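Local structure of branched-chain phosphotransacylase (Enterococcus faecalis, 1YCO) at residues T3-G8 against Q71-G76; E13-V18 against E43-Y48; I32-N37 against Q59-L64; S52-V57 against I77-T82; G240-G245 against L266-R271. The protein probably catalyses acyl transfer between coenzyme A and phosphate, acting on branched-chain acyl groups. One frame throughout, in Å; residues are numbered along the deposited sequence.

Interaction 1: residues T3-G8 against Q71-G76; sequences TVSIAG and QILLKG
Thr3 to Gly8 runs parallel to Gln71 to Gly76, with strands 3-7 and 72-75 inclined by 24° and their axes 4.9 Å apart at closest approach. Backbone bonds join them in the ladder of a parallel sheet: Ser5 N to Ile72 O, Leu74 N to Ser5 O, Ala7 N to Leu74 O, then a weak one from Gly76 N to Ala7 O. At the opening end a side chain extends the ladder. A bend at chi2 (61°) turns CD of Gln71 toward Thr3, and Gln71 OE1 receives Thr3 N at 2.8 Å in an almost straight bond (174° at the hydrogen), while Gln71 N donates to Thr3 O. Ile6 and Leu74 lie side by side and point the same way, Ile6 CG2 3.7 Å from Leu74 CD2; Val4 CG1 reaches Leu74 CB at 4.2 Å. On the other face Leu73 CD1 comes within 4.0 Å of Ser5 OG, whose hydrogen bond goes to Ala61 O. Strand 2-7 sits between 29-35 and 72-75 in the five-stranded parallel sheet of an alpha/beta/alpha sandwich: helix 259-274 packs on Ile72, whereas helices 54-66 and 80-87 cover the face of Leu73.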
# COMPACT_ATOMS: atom_id res chain seq x y z
N THR A 3 -14.72 -25.10 19.15
CA THR A 3 -15.80 -25.33 18.21
C THR A 3 -15.90 -24.11 17.29
O THR A 3 -15.80 -22.97 17.75
CB THR A 3 -17.16 -25.52 18.95
OG1 THR A 3 -17.08 -26.65 19.82
CG2 THR A 3 -18.30 -25.72 17.97
N VAL A 4 -16.08 -24.35 15.99
CA VAL A 4 -16.19 -23.26 15.03
C VAL A 4 -17.57 -23.26 14.34
O VAL A 4 -18.06 -24.29 13.84
CB VAL A 4 -15.10 -23.35 13.92
CG1 VAL A 4 -15.18 -22.13 13.01
CG2 VAL A 4 -13.71 -23.42 14.55
N SER A 5 -18.19 -22.09 14.32
CA SER A 5 -19.50 -21.91 13.71
C SER A 5 -19.32 -21.30 12.31
O SER A 5 -18.67 -20.27 12.16
CB SER A 5 -20.34 -20.99 14.61
OG SER A 5 -21.58 -20.66 14.04
N ILE A 6 -19.90 -21.93 11.30
CA ILE A 6 -19.74 -21.43 9.93
C ILE A 6 -21.06 -21.04 9.28
O ILE A 6 -21.96 -21.87 9.11
CB ILE A 6 -19.05 -22.48 9.04
CG1 ILE A 6 -17.76 -22.95 9.73
CG2 ILE A 6 -18.78 -21.89 7.66
CD1 ILE A 6 -16.91 -23.87 8.90
N ALA A 7 -21.17 -19.77 8.90
CA ALA A 7 -22.37 -19.26 8.26
C ALA A 7 -22.29 -19.48 6.75
O ALA A 7 -21.55 -18.78 6.04
CB ALA A 7 -22.55 -17.77 8.57
N GLY A 8 -23.04 -20.45 6.26
CA GLY A 8 -23.04 -20.76 4.85
C GLY A 8 -21.78 -21.54 4.51
O GLY A 8 -21.11 -21.25 3.52
N GLN A 71 -16.35 -20.71 19.83
CA GLN A 71 -15.25 -19.81 20.17
C GLN A 71 -14.76 -18.99 18.97
O GLN A 71 -13.98 -18.05 19.12
CB GLN A 71 -14.05 -20.60 20.72
CG GLN A 71 -14.29 -21.29 22.04
CD GLN A 71 -15.41 -22.33 21.98
OE1 GLN A 71 -15.32 -23.33 21.26
NE2 GLN A 71 -16.47 -22.09 22.74
N ILE A 72 -15.20 -19.37 17.78
CA ILE A 72 -14.80 -18.65 16.58
C ILE A 72 -15.94 -18.64 15.56
O ILE A 72 -16.61 -19.64 15.36
CB ILE A 72 -13.57 -19.29 15.90
CG1 ILE A 72 -12.36 -19.23 16.84
CG2 ILE A 72 -13.24 -18.57 14.61
CD1 ILE A 72 -11.18 -20.08 16.37
N LEU A 73 -16.15 -17.49 14.94
CA LEU A 73 -17.18 -17.35 13.94
C LEU A 73 -16.48 -17.24 12.58
O LEU A 73 -15.48 -16.53 12.45
CB LEU A 73 -18.01 -16.09 14.20
CG LEU A 73 -19.18 -15.85 13.24
CD1 LEU A 73 -20.17 -17.01 13.36
CD2 LEU A 73 -19.85 -14.54 13.57
N LEU A 74 -17.01 -17.94 11.58
CA LEU A 74 -16.42 -17.92 10.25
C LEU A 74 -17.49 -17.76 9.17
O LEU A 74 -18.45 -18.52 9.11
CB LEU A 74 -15.62 -19.21 10.03
CG LEU A 74 -14.79 -19.35 8.76
CD1 LEU A 74 -13.61 -20.28 9.03
CD2 LEU A 74 -15.65 -19.89 7.62
N LYS A 75 -17.29 -16.76 8.32
CA LYS A 75 -18.23 -16.47 7.25
C LYS A 75 -17.98 -17.27 5.98
O LYS A 75 -17.04 -16.99 5.22
CB LYS A 75 -18.18 -14.98 6.90
CG LYS A 75 -19.21 -14.57 5.85
CD LYS A 75 -19.00 -13.15 5.39
CE LYS A 75 -18.11 -13.08 4.18
NZ LYS A 75 -18.74 -13.72 2.99
N GLY A 76 -18.83 -18.27 5.74
CA GLY A 76 -18.72 -19.09 4.54
C GLY A 76 -19.29 -18.29 3.38
O GLY A 76 -18.87 -17.16 3.15

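Interaction 2: residues E13-V18 against E43-Y48; sequences EILQLV and ENLWKY
The first torsions set CG of Trp46 between the backbone N and the carbonyl carbon (chi1 59°) and CG of Leu15 anti to its own backbone N (chi1 -166°); chi2 of Leu15 (66°) then places CD1, the atom that does the touching. The two side chains cross at about a right angle. Leu15 CD1 rests over one face of the six-membered ring, 4.0 Å from the centroid and displaced toward the rim, a CH-pi contact in which CH2 of Trp46 is the nearest ring atom at 3.6 Å. Val18 approaches differently: its CG2 branch comes in at the edge of the same ring, near its plane, and lies 3.6 Å from Trp46 CE3. Ile14 adds a third contact, its CG2 reaching Trp46 CZ3 at 3.9 Å. Leu45 works beside the tryptophan, meeting Leu15 CD1 with its own CD1 at 3.7 Å and offering CB to Val18 CG1 at 4.3 Å. Leu15 CD1 therefore fills the angle between Leu45 and the indole. The contact is wholly apolar, with no hydrogen bond between the segments; the one polar atom of the indole, Trp46 NE1, is satisfied by Asn39 OD1, which probably helps to fix the turn of the ring. Trp46 also packs on Phe31 and Val33 of strand 29-35, and Val18 on Phe31. Helix 12-24 is thereby seated on the sheet beside the start of edge strand 47-50, while its other flank, through Leu17, meets Lys262 and Phe263 of helix 259-274.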
# COMPACT_ATOMS: atom_id res chain seq x y z
N GLU A 13 -15.82 -25.61 -1.22
CA GLU A 13 -14.69 -24.74 -0.92
C GLU A 13 -14.44 -24.77 0.60
O GLU A 13 -13.30 -24.86 1.05
CB GLU A 13 -14.98 -23.30 -1.36
CG GLU A 13 -15.52 -23.16 -2.78
CD GLU A 13 -17.03 -23.26 -2.85
OE1 GLU A 13 -17.71 -22.64 -2.00
OE2 GLU A 13 -17.55 -23.93 -3.78
N ILE A 14 -15.52 -24.70 1.38
CA ILE A 14 -15.40 -24.74 2.83
C ILE A 14 -14.98 -26.15 3.25
O ILE A 14 -14.19 -26.32 4.18
CB ILE A 14 -16.74 -24.34 3.52
CG1 ILE A 14 -17.09 -22.88 3.20
CG2 ILE A 14 -16.64 -24.53 5.03
CD1 ILE A 14 -16.03 -21.85 3.64
N LEU A 15 -15.48 -27.16 2.55
CA LEU A 15 -15.15 -28.55 2.86
C LEU A 15 -13.64 -28.79 2.80
O LEU A 15 -13.07 -29.48 3.64
CB LEU A 15 -15.85 -29.49 1.89
CG LEU A 15 -15.85 -30.96 2.31
CD1 LEU A 15 -16.68 -31.14 3.57
CD2 LEU A 15 -16.41 -31.79 1.18
N GLN A 16 -13.00 -28.21 1.78
CA GLN A 16 -11.56 -28.35 1.61
C GLN A 16 -10.82 -27.76 2.82
O GLN A 16 -9.78 -28.27 3.23
CB GLN A 16 -11.13 -27.64 0.32
CG GLN A 16 -10.09 -28.38 -0.50
CD GLN A 16 -9.48 -27.52 -1.61
OE1 GLN A 16 -10.21 -26.90 -2.39
NE2 GLN A 16 -8.15 -27.48 -1.68
N LEU A 17 -11.38 -26.69 3.39
CA LEU A 17 -10.80 -26.02 4.57
C LEU A 17 -10.91 -26.88 5.82
O LEU A 17 -9.93 -27.08 6.55
CB LEU A 17 -11.52 -24.69 4.85
CG LEU A 17 -11.14 -23.94 6.13
CD1 LEU A 17 -9.64 -23.63 6.11
CD2 LEU A 17 -11.94 -22.63 6.24
N VAL A 18 -12.11 -27.38 6.06
CA VAL A 18 -12.38 -28.22 7.21
C VAL A 18 -11.44 -29.43 7.18
O VAL A 18 -10.73 -29.71 8.16
CB VAL A 18 -13.85 -28.68 7.22
CG1 VAL A 18 -14.09 -29.63 8.39
CG2 VAL A 18 -14.76 -27.47 7.32
N GLU A 43 -18.15 -37.84 4.93
CA GLU A 43 -17.25 -38.44 5.92
C GLU A 43 -17.65 -38.02 7.33
O GLU A 43 -16.88 -38.18 8.28
CB GLU A 43 -15.80 -38.02 5.66
CG GLU A 43 -14.76 -38.87 6.39
CD GLU A 43 -14.72 -40.30 5.88
OE1 GLU A 43 -14.05 -41.15 6.51
OE2 GLU A 43 -15.37 -40.57 4.85
N ASN A 44 -18.85 -37.47 7.46
CA ASN A 44 -19.34 -37.02 8.76
C ASN A 44 -18.41 -36.03 9.47
O ASN A 44 -18.42 -35.93 10.70
CB ASN A 44 -19.60 -38.21 9.68
CG ASN A 44 -21.05 -38.31 10.11
OD1 ASN A 44 -21.66 -37.30 10.48
ND2 ASN A 44 -21.60 -39.53 10.09
N LEU A 45 -17.61 -35.29 8.70
CA LEU A 45 -16.68 -34.31 9.25
C LEU A 45 -17.40 -33.35 10.21
O LEU A 45 -17.44 -33.57 11.43
CB LEU A 45 -16.02 -33.50 8.12
CG LEU A 45 -15.26 -34.29 7.04
CD1 LEU A 45 -14.88 -33.34 5.92
CD2 LEU A 45 -14.03 -34.96 7.63
N TRP A 46 -17.98 -32.28 9.66
CA TRP A 46 -18.71 -31.30 10.47
C TRP A 46 -20.10 -31.78 10.86
O TRP A 46 -20.49 -32.90 10.54
CB TRP A 46 -18.85 -29.97 9.71
CG TRP A 46 -19.58 -30.06 8.39
CD1 TRP A 46 -20.75 -30.72 8.13
CD2 TRP A 46 -19.19 -29.44 7.15
NE1 TRP A 46 -21.11 -30.55 6.81
CE2 TRP A 46 -20.18 -29.77 6.19
CE3 TRP A 46 -18.11 -28.64 6.76
CZ2 TRP A 46 -20.11 -29.33 4.87
CZ3 TRP A 46 -18.04 -28.20 5.44
CH2 TRP A 46 -19.04 -28.55 4.51
N LYS A 47 -20.84 -30.91 11.54
CA LYS A 47 -22.21 -31.15 11.96
C LYS A 47 -23.12 -30.23 11.13
O LYS A 47 -23.34 -29.07 11.49
CB LYS A 47 -22.38 -30.81 13.44
CG LYS A 47 -21.81 -31.84 14.42
CD LYS A 47 -22.79 -32.98 14.75
CE LYS A 47 -23.17 -33.83 13.53
NZ LYS A 47 -22.02 -34.62 12.96
N TYR A 48 -23.63 -30.75 10.01
CA TYR A 48 -24.51 -29.99 9.11
C TYR A 48 -25.83 -29.58 9.75
O TYR A 48 -26.41 -30.33 10.54
CB TYR A 48 -24.80 -30.82 7.85
CG TYR A 48 -25.76 -30.16 6.88
CD1 TYR A 48 -25.34 -29.09 6.08
CD2 TYR A 48 -27.08 -30.58 6.78
CE1 TYR A 48 -26.22 -28.46 5.19
CE2 TYR A 48 -27.97 -29.95 5.90
CZ TYR A 48 -27.54 -28.90 5.11
OH TYR A 48 -28.42 -28.29 4.26

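Interaction 3: residues I32-N37 against Q59-L64; sequences IVFDTN and QEAVSL
Phe34 lays one face of its ring over the backbone of helix 54-66, where CA of Ala61 and the carbonyl carbon of Glu60 each stand 3.8 Å above the ring plane, offset toward the rim. The Ala61 CA to centroid distance of 4.0 Å marks a CH-pi contact. Phe34 leaves the strand toward the helix, its CG anti to the carbonyl carbon (chi1 -50°), and Phe34 CD2 meets the methylene CB of Glu60 at 3.7 Å. Leu64 comes instead to the edge of the ring, its CD2 lying near the ring plane and 3.8 Å from Phe34 CZ. The same methyl is shared with Ile32, whose CD1 approaches Leu64 CD2 to 3.5 Å, the two side chains crossing at about a right angle. Strand 32-35 and helix 59-64 run nearly antiparallel, at 157°, as expected for a helix that returns the chain across a parallel sheet. After the strand, Asp35 OD1 accepts Asn37 N at 3.0 Å in an Asx turn. No hydrogen bond links the two segments. Dispersion and CH-pi contact therefore hold helix to strand, and Glu60 takes part through its CB and backbone, not through its carboxylate.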
# COMPACT_ATOMS: atom_id res chain seq x y z
N ILE A 32 -19.36 -26.76 13.02
CA ILE A 32 -20.81 -26.77 12.95
C ILE A 32 -21.17 -25.81 11.83
O ILE A 32 -21.02 -24.59 11.97
CB ILE A 32 -21.41 -26.31 14.29
CG1 ILE A 32 -20.94 -27.25 15.39
CG2 ILE A 32 -22.94 -26.31 14.21
CD1 ILE A 32 -21.40 -26.85 16.77
N VAL A 33 -21.64 -26.36 10.72
CA VAL A 33 -21.99 -25.56 9.56
C VAL A 33 -23.48 -25.35 9.35
O VAL A 33 -24.27 -26.28 9.47
CB VAL A 33 -21.44 -26.23 8.28
CG1 VAL A 33 -21.80 -25.39 7.06
CG2 VAL A 33 -19.94 -26.42 8.40
N PHE A 34 -23.85 -24.12 9.01
CA PHE A 34 -25.24 -23.76 8.74
C PHE A 34 -25.32 -23.29 7.30
O PHE A 34 -24.48 -22.50 6.86
CB PHE A 34 -25.70 -22.62 9.65
CG PHE A 34 -25.40 -22.82 11.10
CD1 PHE A 34 -24.11 -22.67 11.58
CD2 PHE A 34 -26.42 -23.12 12.00
CE1 PHE A 34 -23.83 -22.81 12.93
CE2 PHE A 34 -26.16 -23.27 13.35
CZ PHE A 34 -24.85 -23.11 13.82
N ASP A 35 -26.31 -23.75 6.55
CA ASP A 35 -26.43 -23.32 5.16
C ASP A 35 -27.80 -23.64 4.58
O ASP A 35 -28.48 -24.57 5.03
CB ASP A 35 -25.34 -24.00 4.32
CG ASP A 35 -24.93 -23.18 3.09
OD1 ASP A 35 -25.80 -22.52 2.49
OD2 ASP A 35 -23.73 -23.23 2.72
N THR A 36 -28.21 -22.87 3.58
CA THR A 36 -29.47 -23.10 2.92
C THR A 36 -29.25 -24.14 1.84
O THR A 36 -30.19 -24.74 1.33
CB THR A 36 -30.02 -21.81 2.28
OG1 THR A 36 -28.97 -21.16 1.55
CG2 THR A 36 -30.55 -20.87 3.35
N ASN A 37 -27.98 -24.36 1.49
CA ASN A 37 -27.60 -25.34 0.46
C ASN A 37 -27.55 -26.73 1.08
O ASN A 37 -27.29 -26.87 2.28
CB ASN A 37 -26.22 -24.99 -0.11
CG ASN A 37 -25.89 -25.78 -1.37
OD1 ASN A 37 -26.60 -25.70 -2.38
ND2 ASN A 37 -24.80 -26.54 -1.33
N GLN A 59 -28.34 -15.81 11.56
CA GLN A 59 -28.85 -15.73 12.92
C GLN A 59 -28.45 -16.95 13.75
O GLN A 59 -28.08 -16.81 14.91
CB GLN A 59 -30.37 -15.57 12.93
CG GLN A 59 -30.93 -15.21 14.30
CD GLN A 59 -31.22 -16.42 15.17
OE1 GLN A 59 -31.33 -16.31 16.40
NE2 GLN A 59 -31.35 -17.59 14.54
N GLU A 60 -28.53 -18.12 13.15
CA GLU A 60 -28.20 -19.35 13.84
C GLU A 60 -26.69 -19.53 14.08
O GLU A 60 -26.28 -20.09 15.11
CB GLU A 60 -28.78 -20.54 13.08
CG GLU A 60 -30.30 -20.54 13.14
CD GLU A 60 -30.91 -21.86 12.71
OE1 GLU A 60 -30.91 -22.15 11.49
OE2 GLU A 60 -31.38 -22.61 13.59
N ALA A 61 -25.88 -19.04 13.15
CA ALA A 61 -24.42 -19.10 13.27
C ALA A 61 -23.94 -18.19 14.40
O ALA A 61 -23.15 -18.60 15.26
CB ALA A 61 -23.77 -18.68 11.96
N VAL A 62 -24.44 -16.96 14.38
CA VAL A 62 -24.10 -15.94 15.37
C VAL A 62 -24.62 -16.32 16.75
O VAL A 62 -24.02 -15.97 17.77
CB VAL A 62 -24.70 -14.57 14.99
CG1 VAL A 62 -24.37 -13.53 16.06
CG2 VAL A 62 -24.17 -14.12 13.65
N SER A 63 -25.73 -17.04 16.79
CA SER A 63 -26.32 -17.47 18.05
C SER A 63 -25.40 -18.42 18.80
O SER A 63 -25.18 -18.29 20.01
CB SER A 63 -27.66 -18.16 17.80
OG SER A 63 -27.75 -19.35 18.57
N LEU A 64 -24.87 -19.40 18.06
CA LEU A 64 -23.97 -20.40 18.62
C LEU A 64 -22.73 -19.76 19.25
O LEU A 64 -22.12 -20.33 20.16
CB LEU A 64 -23.54 -21.37 17.52
CG LEU A 64 -23.06 -22.75 17.96
CD1 LEU A 64 -24.23 -23.49 18.59
CD2 LEU A 64 -22.53 -23.52 16.75

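Interaction 4: residues S52-V57 against I77-T82; sequences SDEAAV and IIQTHT
The carboxylate of Glu54 and the amide of Gln79 are turned 76° apart and do not stack; the amide instead presents its NE2 to the aliphatic part of Glu54, 4.0 Å from Glu54 CB, as the two side chains cross at about a right angle. Gln79 NE2 also donates to Thr82 OG1 at 3.0 Å, a bent bond whose acceptor lies 28° out of the amide plane, and this bond ties the amide of Gln79, at the N-cap position, to the first turn of helix 80-87. Glu54 slides past Ile78 in the opposite direction. A bend at chi2 (-59°) turns its CD, and Glu54 OE2 ends 3.7 Å from Ile78 CG1; Glu54 OE1 has a weak hydrogen bond with Thr36 OG1. Ile78 CD1 reaches on to Glu54 O at 3.8 Å, and Thr82 CG2 lies 4.3 Å from Ala55 CA. Asp53 is the N-cap of helix 54-66, its OD2 accepting Ala55 N at 3.2 Å from above the carboxylate plane. The helix start would probably stabilise the negative charges of Asp53 and Glu54. Two helix N-termini thus meet at the surface, beyond the carboxyl ends of the parallel strands. Ile78 and Thr82 continue onto Ala58, so that helix 80-87 packs beside 54-66, while Ile77 is tied by a backbone bond to Gly8 after strand 2-7.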
# COMPACT_ATOMS: atom_id res chain seq x y z
N SER A 52 -33.77 -22.15 6.63
CA SER A 52 -34.74 -21.62 5.66
C SER A 52 -34.17 -20.64 4.64
O SER A 52 -34.41 -20.78 3.43
CB SER A 52 -35.88 -20.91 6.39
OG SER A 52 -36.55 -21.78 7.29
N ASP A 53 -33.45 -19.64 5.14
CA ASP A 53 -32.84 -18.61 4.30
C ASP A 53 -31.53 -18.10 4.91
O ASP A 53 -31.13 -18.54 5.99
CB ASP A 53 -33.81 -17.43 4.11
CG ASP A 53 -33.20 -16.30 3.30
OD1 ASP A 53 -32.84 -16.52 2.11
OD2 ASP A 53 -33.06 -15.17 3.84
N GLU A 54 -30.88 -17.18 4.21
CA GLU A 54 -29.62 -16.60 4.66
C GLU A 54 -29.76 -15.91 6.01
O GLU A 54 -28.92 -16.09 6.89
CB GLU A 54 -29.11 -15.62 3.60
CG GLU A 54 -28.82 -16.26 2.25
CD GLU A 54 -27.78 -17.37 2.34
OE1 GLU A 54 -27.60 -18.12 1.35
OE2 GLU A 54 -27.13 -17.49 3.40
N ALA A 55 -30.82 -15.12 6.17
CA ALA A 55 -31.06 -14.42 7.43
C ALA A 55 -31.10 -15.43 8.56
O ALA A 55 -30.64 -15.16 9.67
CB ALA A 55 -32.37 -13.65 7.36
N ALA A 56 -31.65 -16.60 8.27
CA ALA A 56 -31.74 -17.67 9.26
C ALA A 56 -30.35 -18.25 9.53
O ALA A 56 -29.95 -18.41 10.69
CB ALA A 56 -32.69 -18.76 8.76
N VAL A 57 -29.62 -18.55 8.45
CA VAL A 57 -28.26 -19.11 8.51
C VAL A 57 -27.38 -18.25 9.41
O VAL A 57 -26.71 -18.76 10.32
CB VAL A 57 -27.58 -19.15 7.10
CG1 VAL A 57 -26.19 -19.75 7.20
CG2 VAL A 57 -28.43 -19.95 6.13
N ILE A 77 -20.25 -18.87 2.66
CA ILE A 77 -20.87 -18.16 1.54
C ILE A 77 -22.17 -17.48 1.99
O ILE A 77 -23.21 -18.12 2.12
CB ILE A 77 -21.16 -19.12 0.37
CG1 ILE A 77 -19.85 -19.68 -0.17
CG2 ILE A 77 -21.91 -18.39 -0.75
CD1 ILE A 77 -20.02 -20.63 -1.34
N ILE A 78 -22.09 -16.18 2.23
CA ILE A 78 -23.23 -15.39 2.69
C ILE A 78 -22.84 -13.92 2.67
O ILE A 78 -21.68 -13.58 2.92
CB ILE A 78 -23.65 -15.79 4.13
CG1 ILE A 78 -24.77 -14.88 4.64
CG2 ILE A 78 -22.44 -15.71 5.07
CD1 ILE A 78 -25.31 -15.28 6.00
N GLN A 79 -23.80 -13.04 2.37
CA GLN A 79 -23.52 -11.61 2.33
C GLN A 79 -22.92 -11.13 3.65
O GLN A 79 -23.44 -11.42 4.73
CB GLN A 79 -24.79 -10.82 2.02
CG GLN A 79 -25.52 -11.27 0.77
CD GLN A 79 -26.31 -12.56 0.99
OE1 GLN A 79 -26.65 -13.27 0.04
NE2 GLN A 79 -26.60 -12.86 2.26
N THR A 80 -21.83 -10.39 3.55
CA THR A 80 -21.13 -9.85 4.71
C THR A 80 -22.06 -8.94 5.52
O THR A 80 -22.09 -8.98 6.75
CB THR A 80 -19.88 -9.07 4.26
OG1 THR A 80 -19.11 -9.89 3.38
CG2 THR A 80 -19.02 -8.68 5.46
N HIS A 81 -22.82 -8.11 4.81
CA HIS A 81 -23.75 -7.20 5.46
C HIS A 81 -24.77 -7.99 6.29
O HIS A 81 -25.09 -7.60 7.42
CB HIS A 81 -24.46 -6.36 4.39
CG HIS A 81 -25.41 -5.35 4.95
ND1 HIS A 81 -26.44 -4.81 4.22
CD2 HIS A 81 -25.49 -4.78 6.18
CE1 HIS A 81 -27.12 -3.96 4.97
NE2 HIS A 81 -26.56 -3.92 6.16
N THR A 82 -25.26 -9.09 5.73
CA THR A 82 -26.25 -9.94 6.40
C THR A 82 -25.73 -10.48 7.73
O THR A 82 -26.41 -10.37 8.75
CB THR A 82 -26.63 -11.17 5.53
OG1 THR A 82 -27.17 -10.73 4.29
CG2 THR A 82 -27.66 -12.03 6.25

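Interaction 5: residues G240-G245 against L266-R271; sequences GGTIVG and LRFAMR
Phe268 and Ala269 of helix 259-274 pack on Gly240, Gly241 and Thr242 of strand 238-244, outermost within this chain in the mixed six-stranded sheet of an alpha/beta fold, consistent with the isocitrate dehydrogenase-like family. The segment axes come within 6.8 Å and are inclined by 55°, a close approach made where the strand carries two glycines in succession. Packing is tight round one corner of the phenylalanine ring. Phe268 CD2 lies 3.5 Å from Gly240 O and 3.7 Å from Thr242 CG2, while Gly241 CA comes up to the ring edge near its plane. CG of Phe268 is anti to the backbone N (chi1 -176°), on a side chain that leaves the helix toward the strand. Thr242 CG2 also touches Ala269 CB at 3.9 Å. Farther round the helix, Arg267 is exposed to solvent. Ile243 and Val244 make no contact with the helix segment but are buried against other parts of the fold. No hydrogen bond crosses between the segments themselves, although Ser265 OG, just before the helical segment, bonds to Gly241 N. The neighbouring strand 101-107 adds Met105 against Phe268. Thr242 OG1 hydrogen-bonds to Gln272 OE1, one turn beyond Phe268, and passes 3.8 Å from Phe268 CE2.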
# COMPACT_ATOMS: atom_id res chain seq x y z
N GLY A 240 -3.10 -13.66 7.61
CA GLY A 240 -4.34 -14.15 8.18
C GLY A 240 -5.04 -12.98 8.86
O GLY A 240 -4.40 -12.13 9.47
N GLY A 241 -6.36 -12.93 8.76
CA GLY A 241 -7.07 -11.82 9.38
C GLY A 241 -8.33 -12.18 10.13
O GLY A 241 -9.00 -13.17 9.83
N THR A 242 -8.65 -11.38 11.13
CA THR A 242 -9.84 -11.61 11.92
C THR A 242 -10.36 -10.27 12.37
O THR A 242 -9.60 -9.31 12.52
CB THR A 242 -9.54 -12.44 13.20
OG1 THR A 242 -8.67 -11.70 14.05
CG2 THR A 242 -8.89 -13.77 12.85
N ILE A 243 -11.67 -10.20 12.57
CA ILE A 243 -12.28 -8.98 13.07
C ILE A 243 -12.21 -9.14 14.59
O ILE A 243 -12.53 -10.19 15.12
CB ILE A 243 -13.75 -8.86 12.63
CG1 ILE A 243 -13.82 -8.62 11.12
CG2 ILE A 243 -14.41 -7.73 13.38
CD1 ILE A 243 -15.23 -8.63 10.55
N VAL A 244 -11.75 -8.09 15.27
CA VAL A 244 -11.64 -8.11 16.71
C VAL A 244 -12.61 -7.10 17.32
O VAL A 244 -13.19 -6.27 16.62
CB VAL A 244 -10.19 -7.82 17.19
CG1 VAL A 244 -9.29 -8.98 16.81
CG2 VAL A 244 -9.67 -6.53 16.57
N GLY A 245 -12.78 -7.18 18.64
CA GLY A 245 -13.71 -6.29 19.32
C GLY A 245 -14.86 -7.09 19.91
O GLY A 245 -15.48 -6.70 20.91
N LEU A 266 -8.00 -18.68 9.86
CA LEU A 266 -8.53 -19.61 10.85
C LEU A 266 -7.45 -19.90 11.90
O LEU A 266 -7.73 -19.98 13.10
CB LEU A 266 -8.98 -20.90 10.17
CG LEU A 266 -9.37 -22.05 11.09
CD1 LEU A 266 -10.31 -21.58 12.19
CD2 LEU A 266 -10.02 -23.14 10.24
N ARG A 267 -6.22 -20.04 11.42
CA ARG A 267 -5.07 -20.33 12.29
C ARG A 267 -4.83 -19.15 13.23
O ARG A 267 -4.46 -19.31 14.40
CB ARG A 267 -3.82 -20.56 11.43
CG ARG A 267 -2.63 -21.19 12.16
CD ARG A 267 -2.83 -22.68 12.36
NE ARG A 267 -1.57 -23.41 12.46
CZ ARG A 267 -0.76 -23.68 11.43
NH1 ARG A 267 -1.09 -23.28 10.21
NH2 ARG A 267 0.37 -24.35 11.63
N PHE A 268 -5.04 -17.95 12.70
CA PHE A 268 -4.84 -16.74 13.47
C PHE A 268 -5.91 -16.65 14.56
O PHE A 268 -5.61 -16.31 15.70
CB PHE A 268 -4.89 -15.55 12.52
CG PHE A 268 -4.60 -14.23 13.17
CD1 PHE A 268 -3.69 -14.12 14.21
CD2 PHE A 268 -5.24 -13.08 12.71
CE1 PHE A 268 -3.42 -12.89 14.79
CE2 PHE A 268 -4.97 -11.84 13.29
CZ PHE A 268 -4.06 -11.74 14.34
N ALA A 269 -7.15 -17.00 14.21
CA ALA A 269 -8.27 -16.97 15.15
C ALA A 269 -8.11 -17.99 16.27
O ALA A 269 -8.34 -17.69 17.45
CB ALA A 269 -9.59 -17.23 14.40
N MET A 270 -7.73 -19.22 15.91
CA MET A 270 -7.52 -20.26 16.91
C MET A 270 -6.43 -19.82 17.89
O MET A 270 -6.52 -20.05 19.09
CB MET A 270 -7.11 -21.59 16.25
CG MET A 270 -8.26 -22.33 15.59
SD MET A 270 -7.73 -23.74 14.58
CE MET A 270 -6.89 -24.76 15.81
N ARG A 271 -5.42 -19.16 17.35
CA ARG A 271 -4.31 -18.70 18.16
C ARG A 271 -4.75 -17.67 19.21
O ARG A 271 -4.21 -17.64 20.31
CB ARG A 271 -3.23 -18.12 17.25
CG ARG A 271 -1.85 -18.03 17.85
CD ARG A 271 -0.82 -18.54 16.86
NE ARG A 271 0.21 -17.55 16.54
CZ ARG A 271 1.09 -17.06 17.40
NH1 ARG A 271 1.08 -17.47 18.67
NH2 ARG A 271 1.99 -16.18 16.99

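Interactions 1, 2 and 3 share the five-stranded parallel sheet, and interactions 2 and 3 are nested along the chain inside the loop that interaction 1 closes, while interaction 4 alternates along the chain with interactions 1 and 3. Helix 12-24 and helix 54-66 cover its two faces. Interactions 3 and 4, centred about 9 Å apart, both use helix 54-66, which carries the chain from edge strand 47-50 across to strand 72-75; interaction 4 lies past the strand ends. Interaction 5 comes last in the chain, about 12 Å from interaction 1 between centres, and touches it through Ile72 against Ala269 and Met270. Helix 259-274 thus lies between the parallel and mixed sheets, tying the chain's C-terminal end to the N-terminal strands.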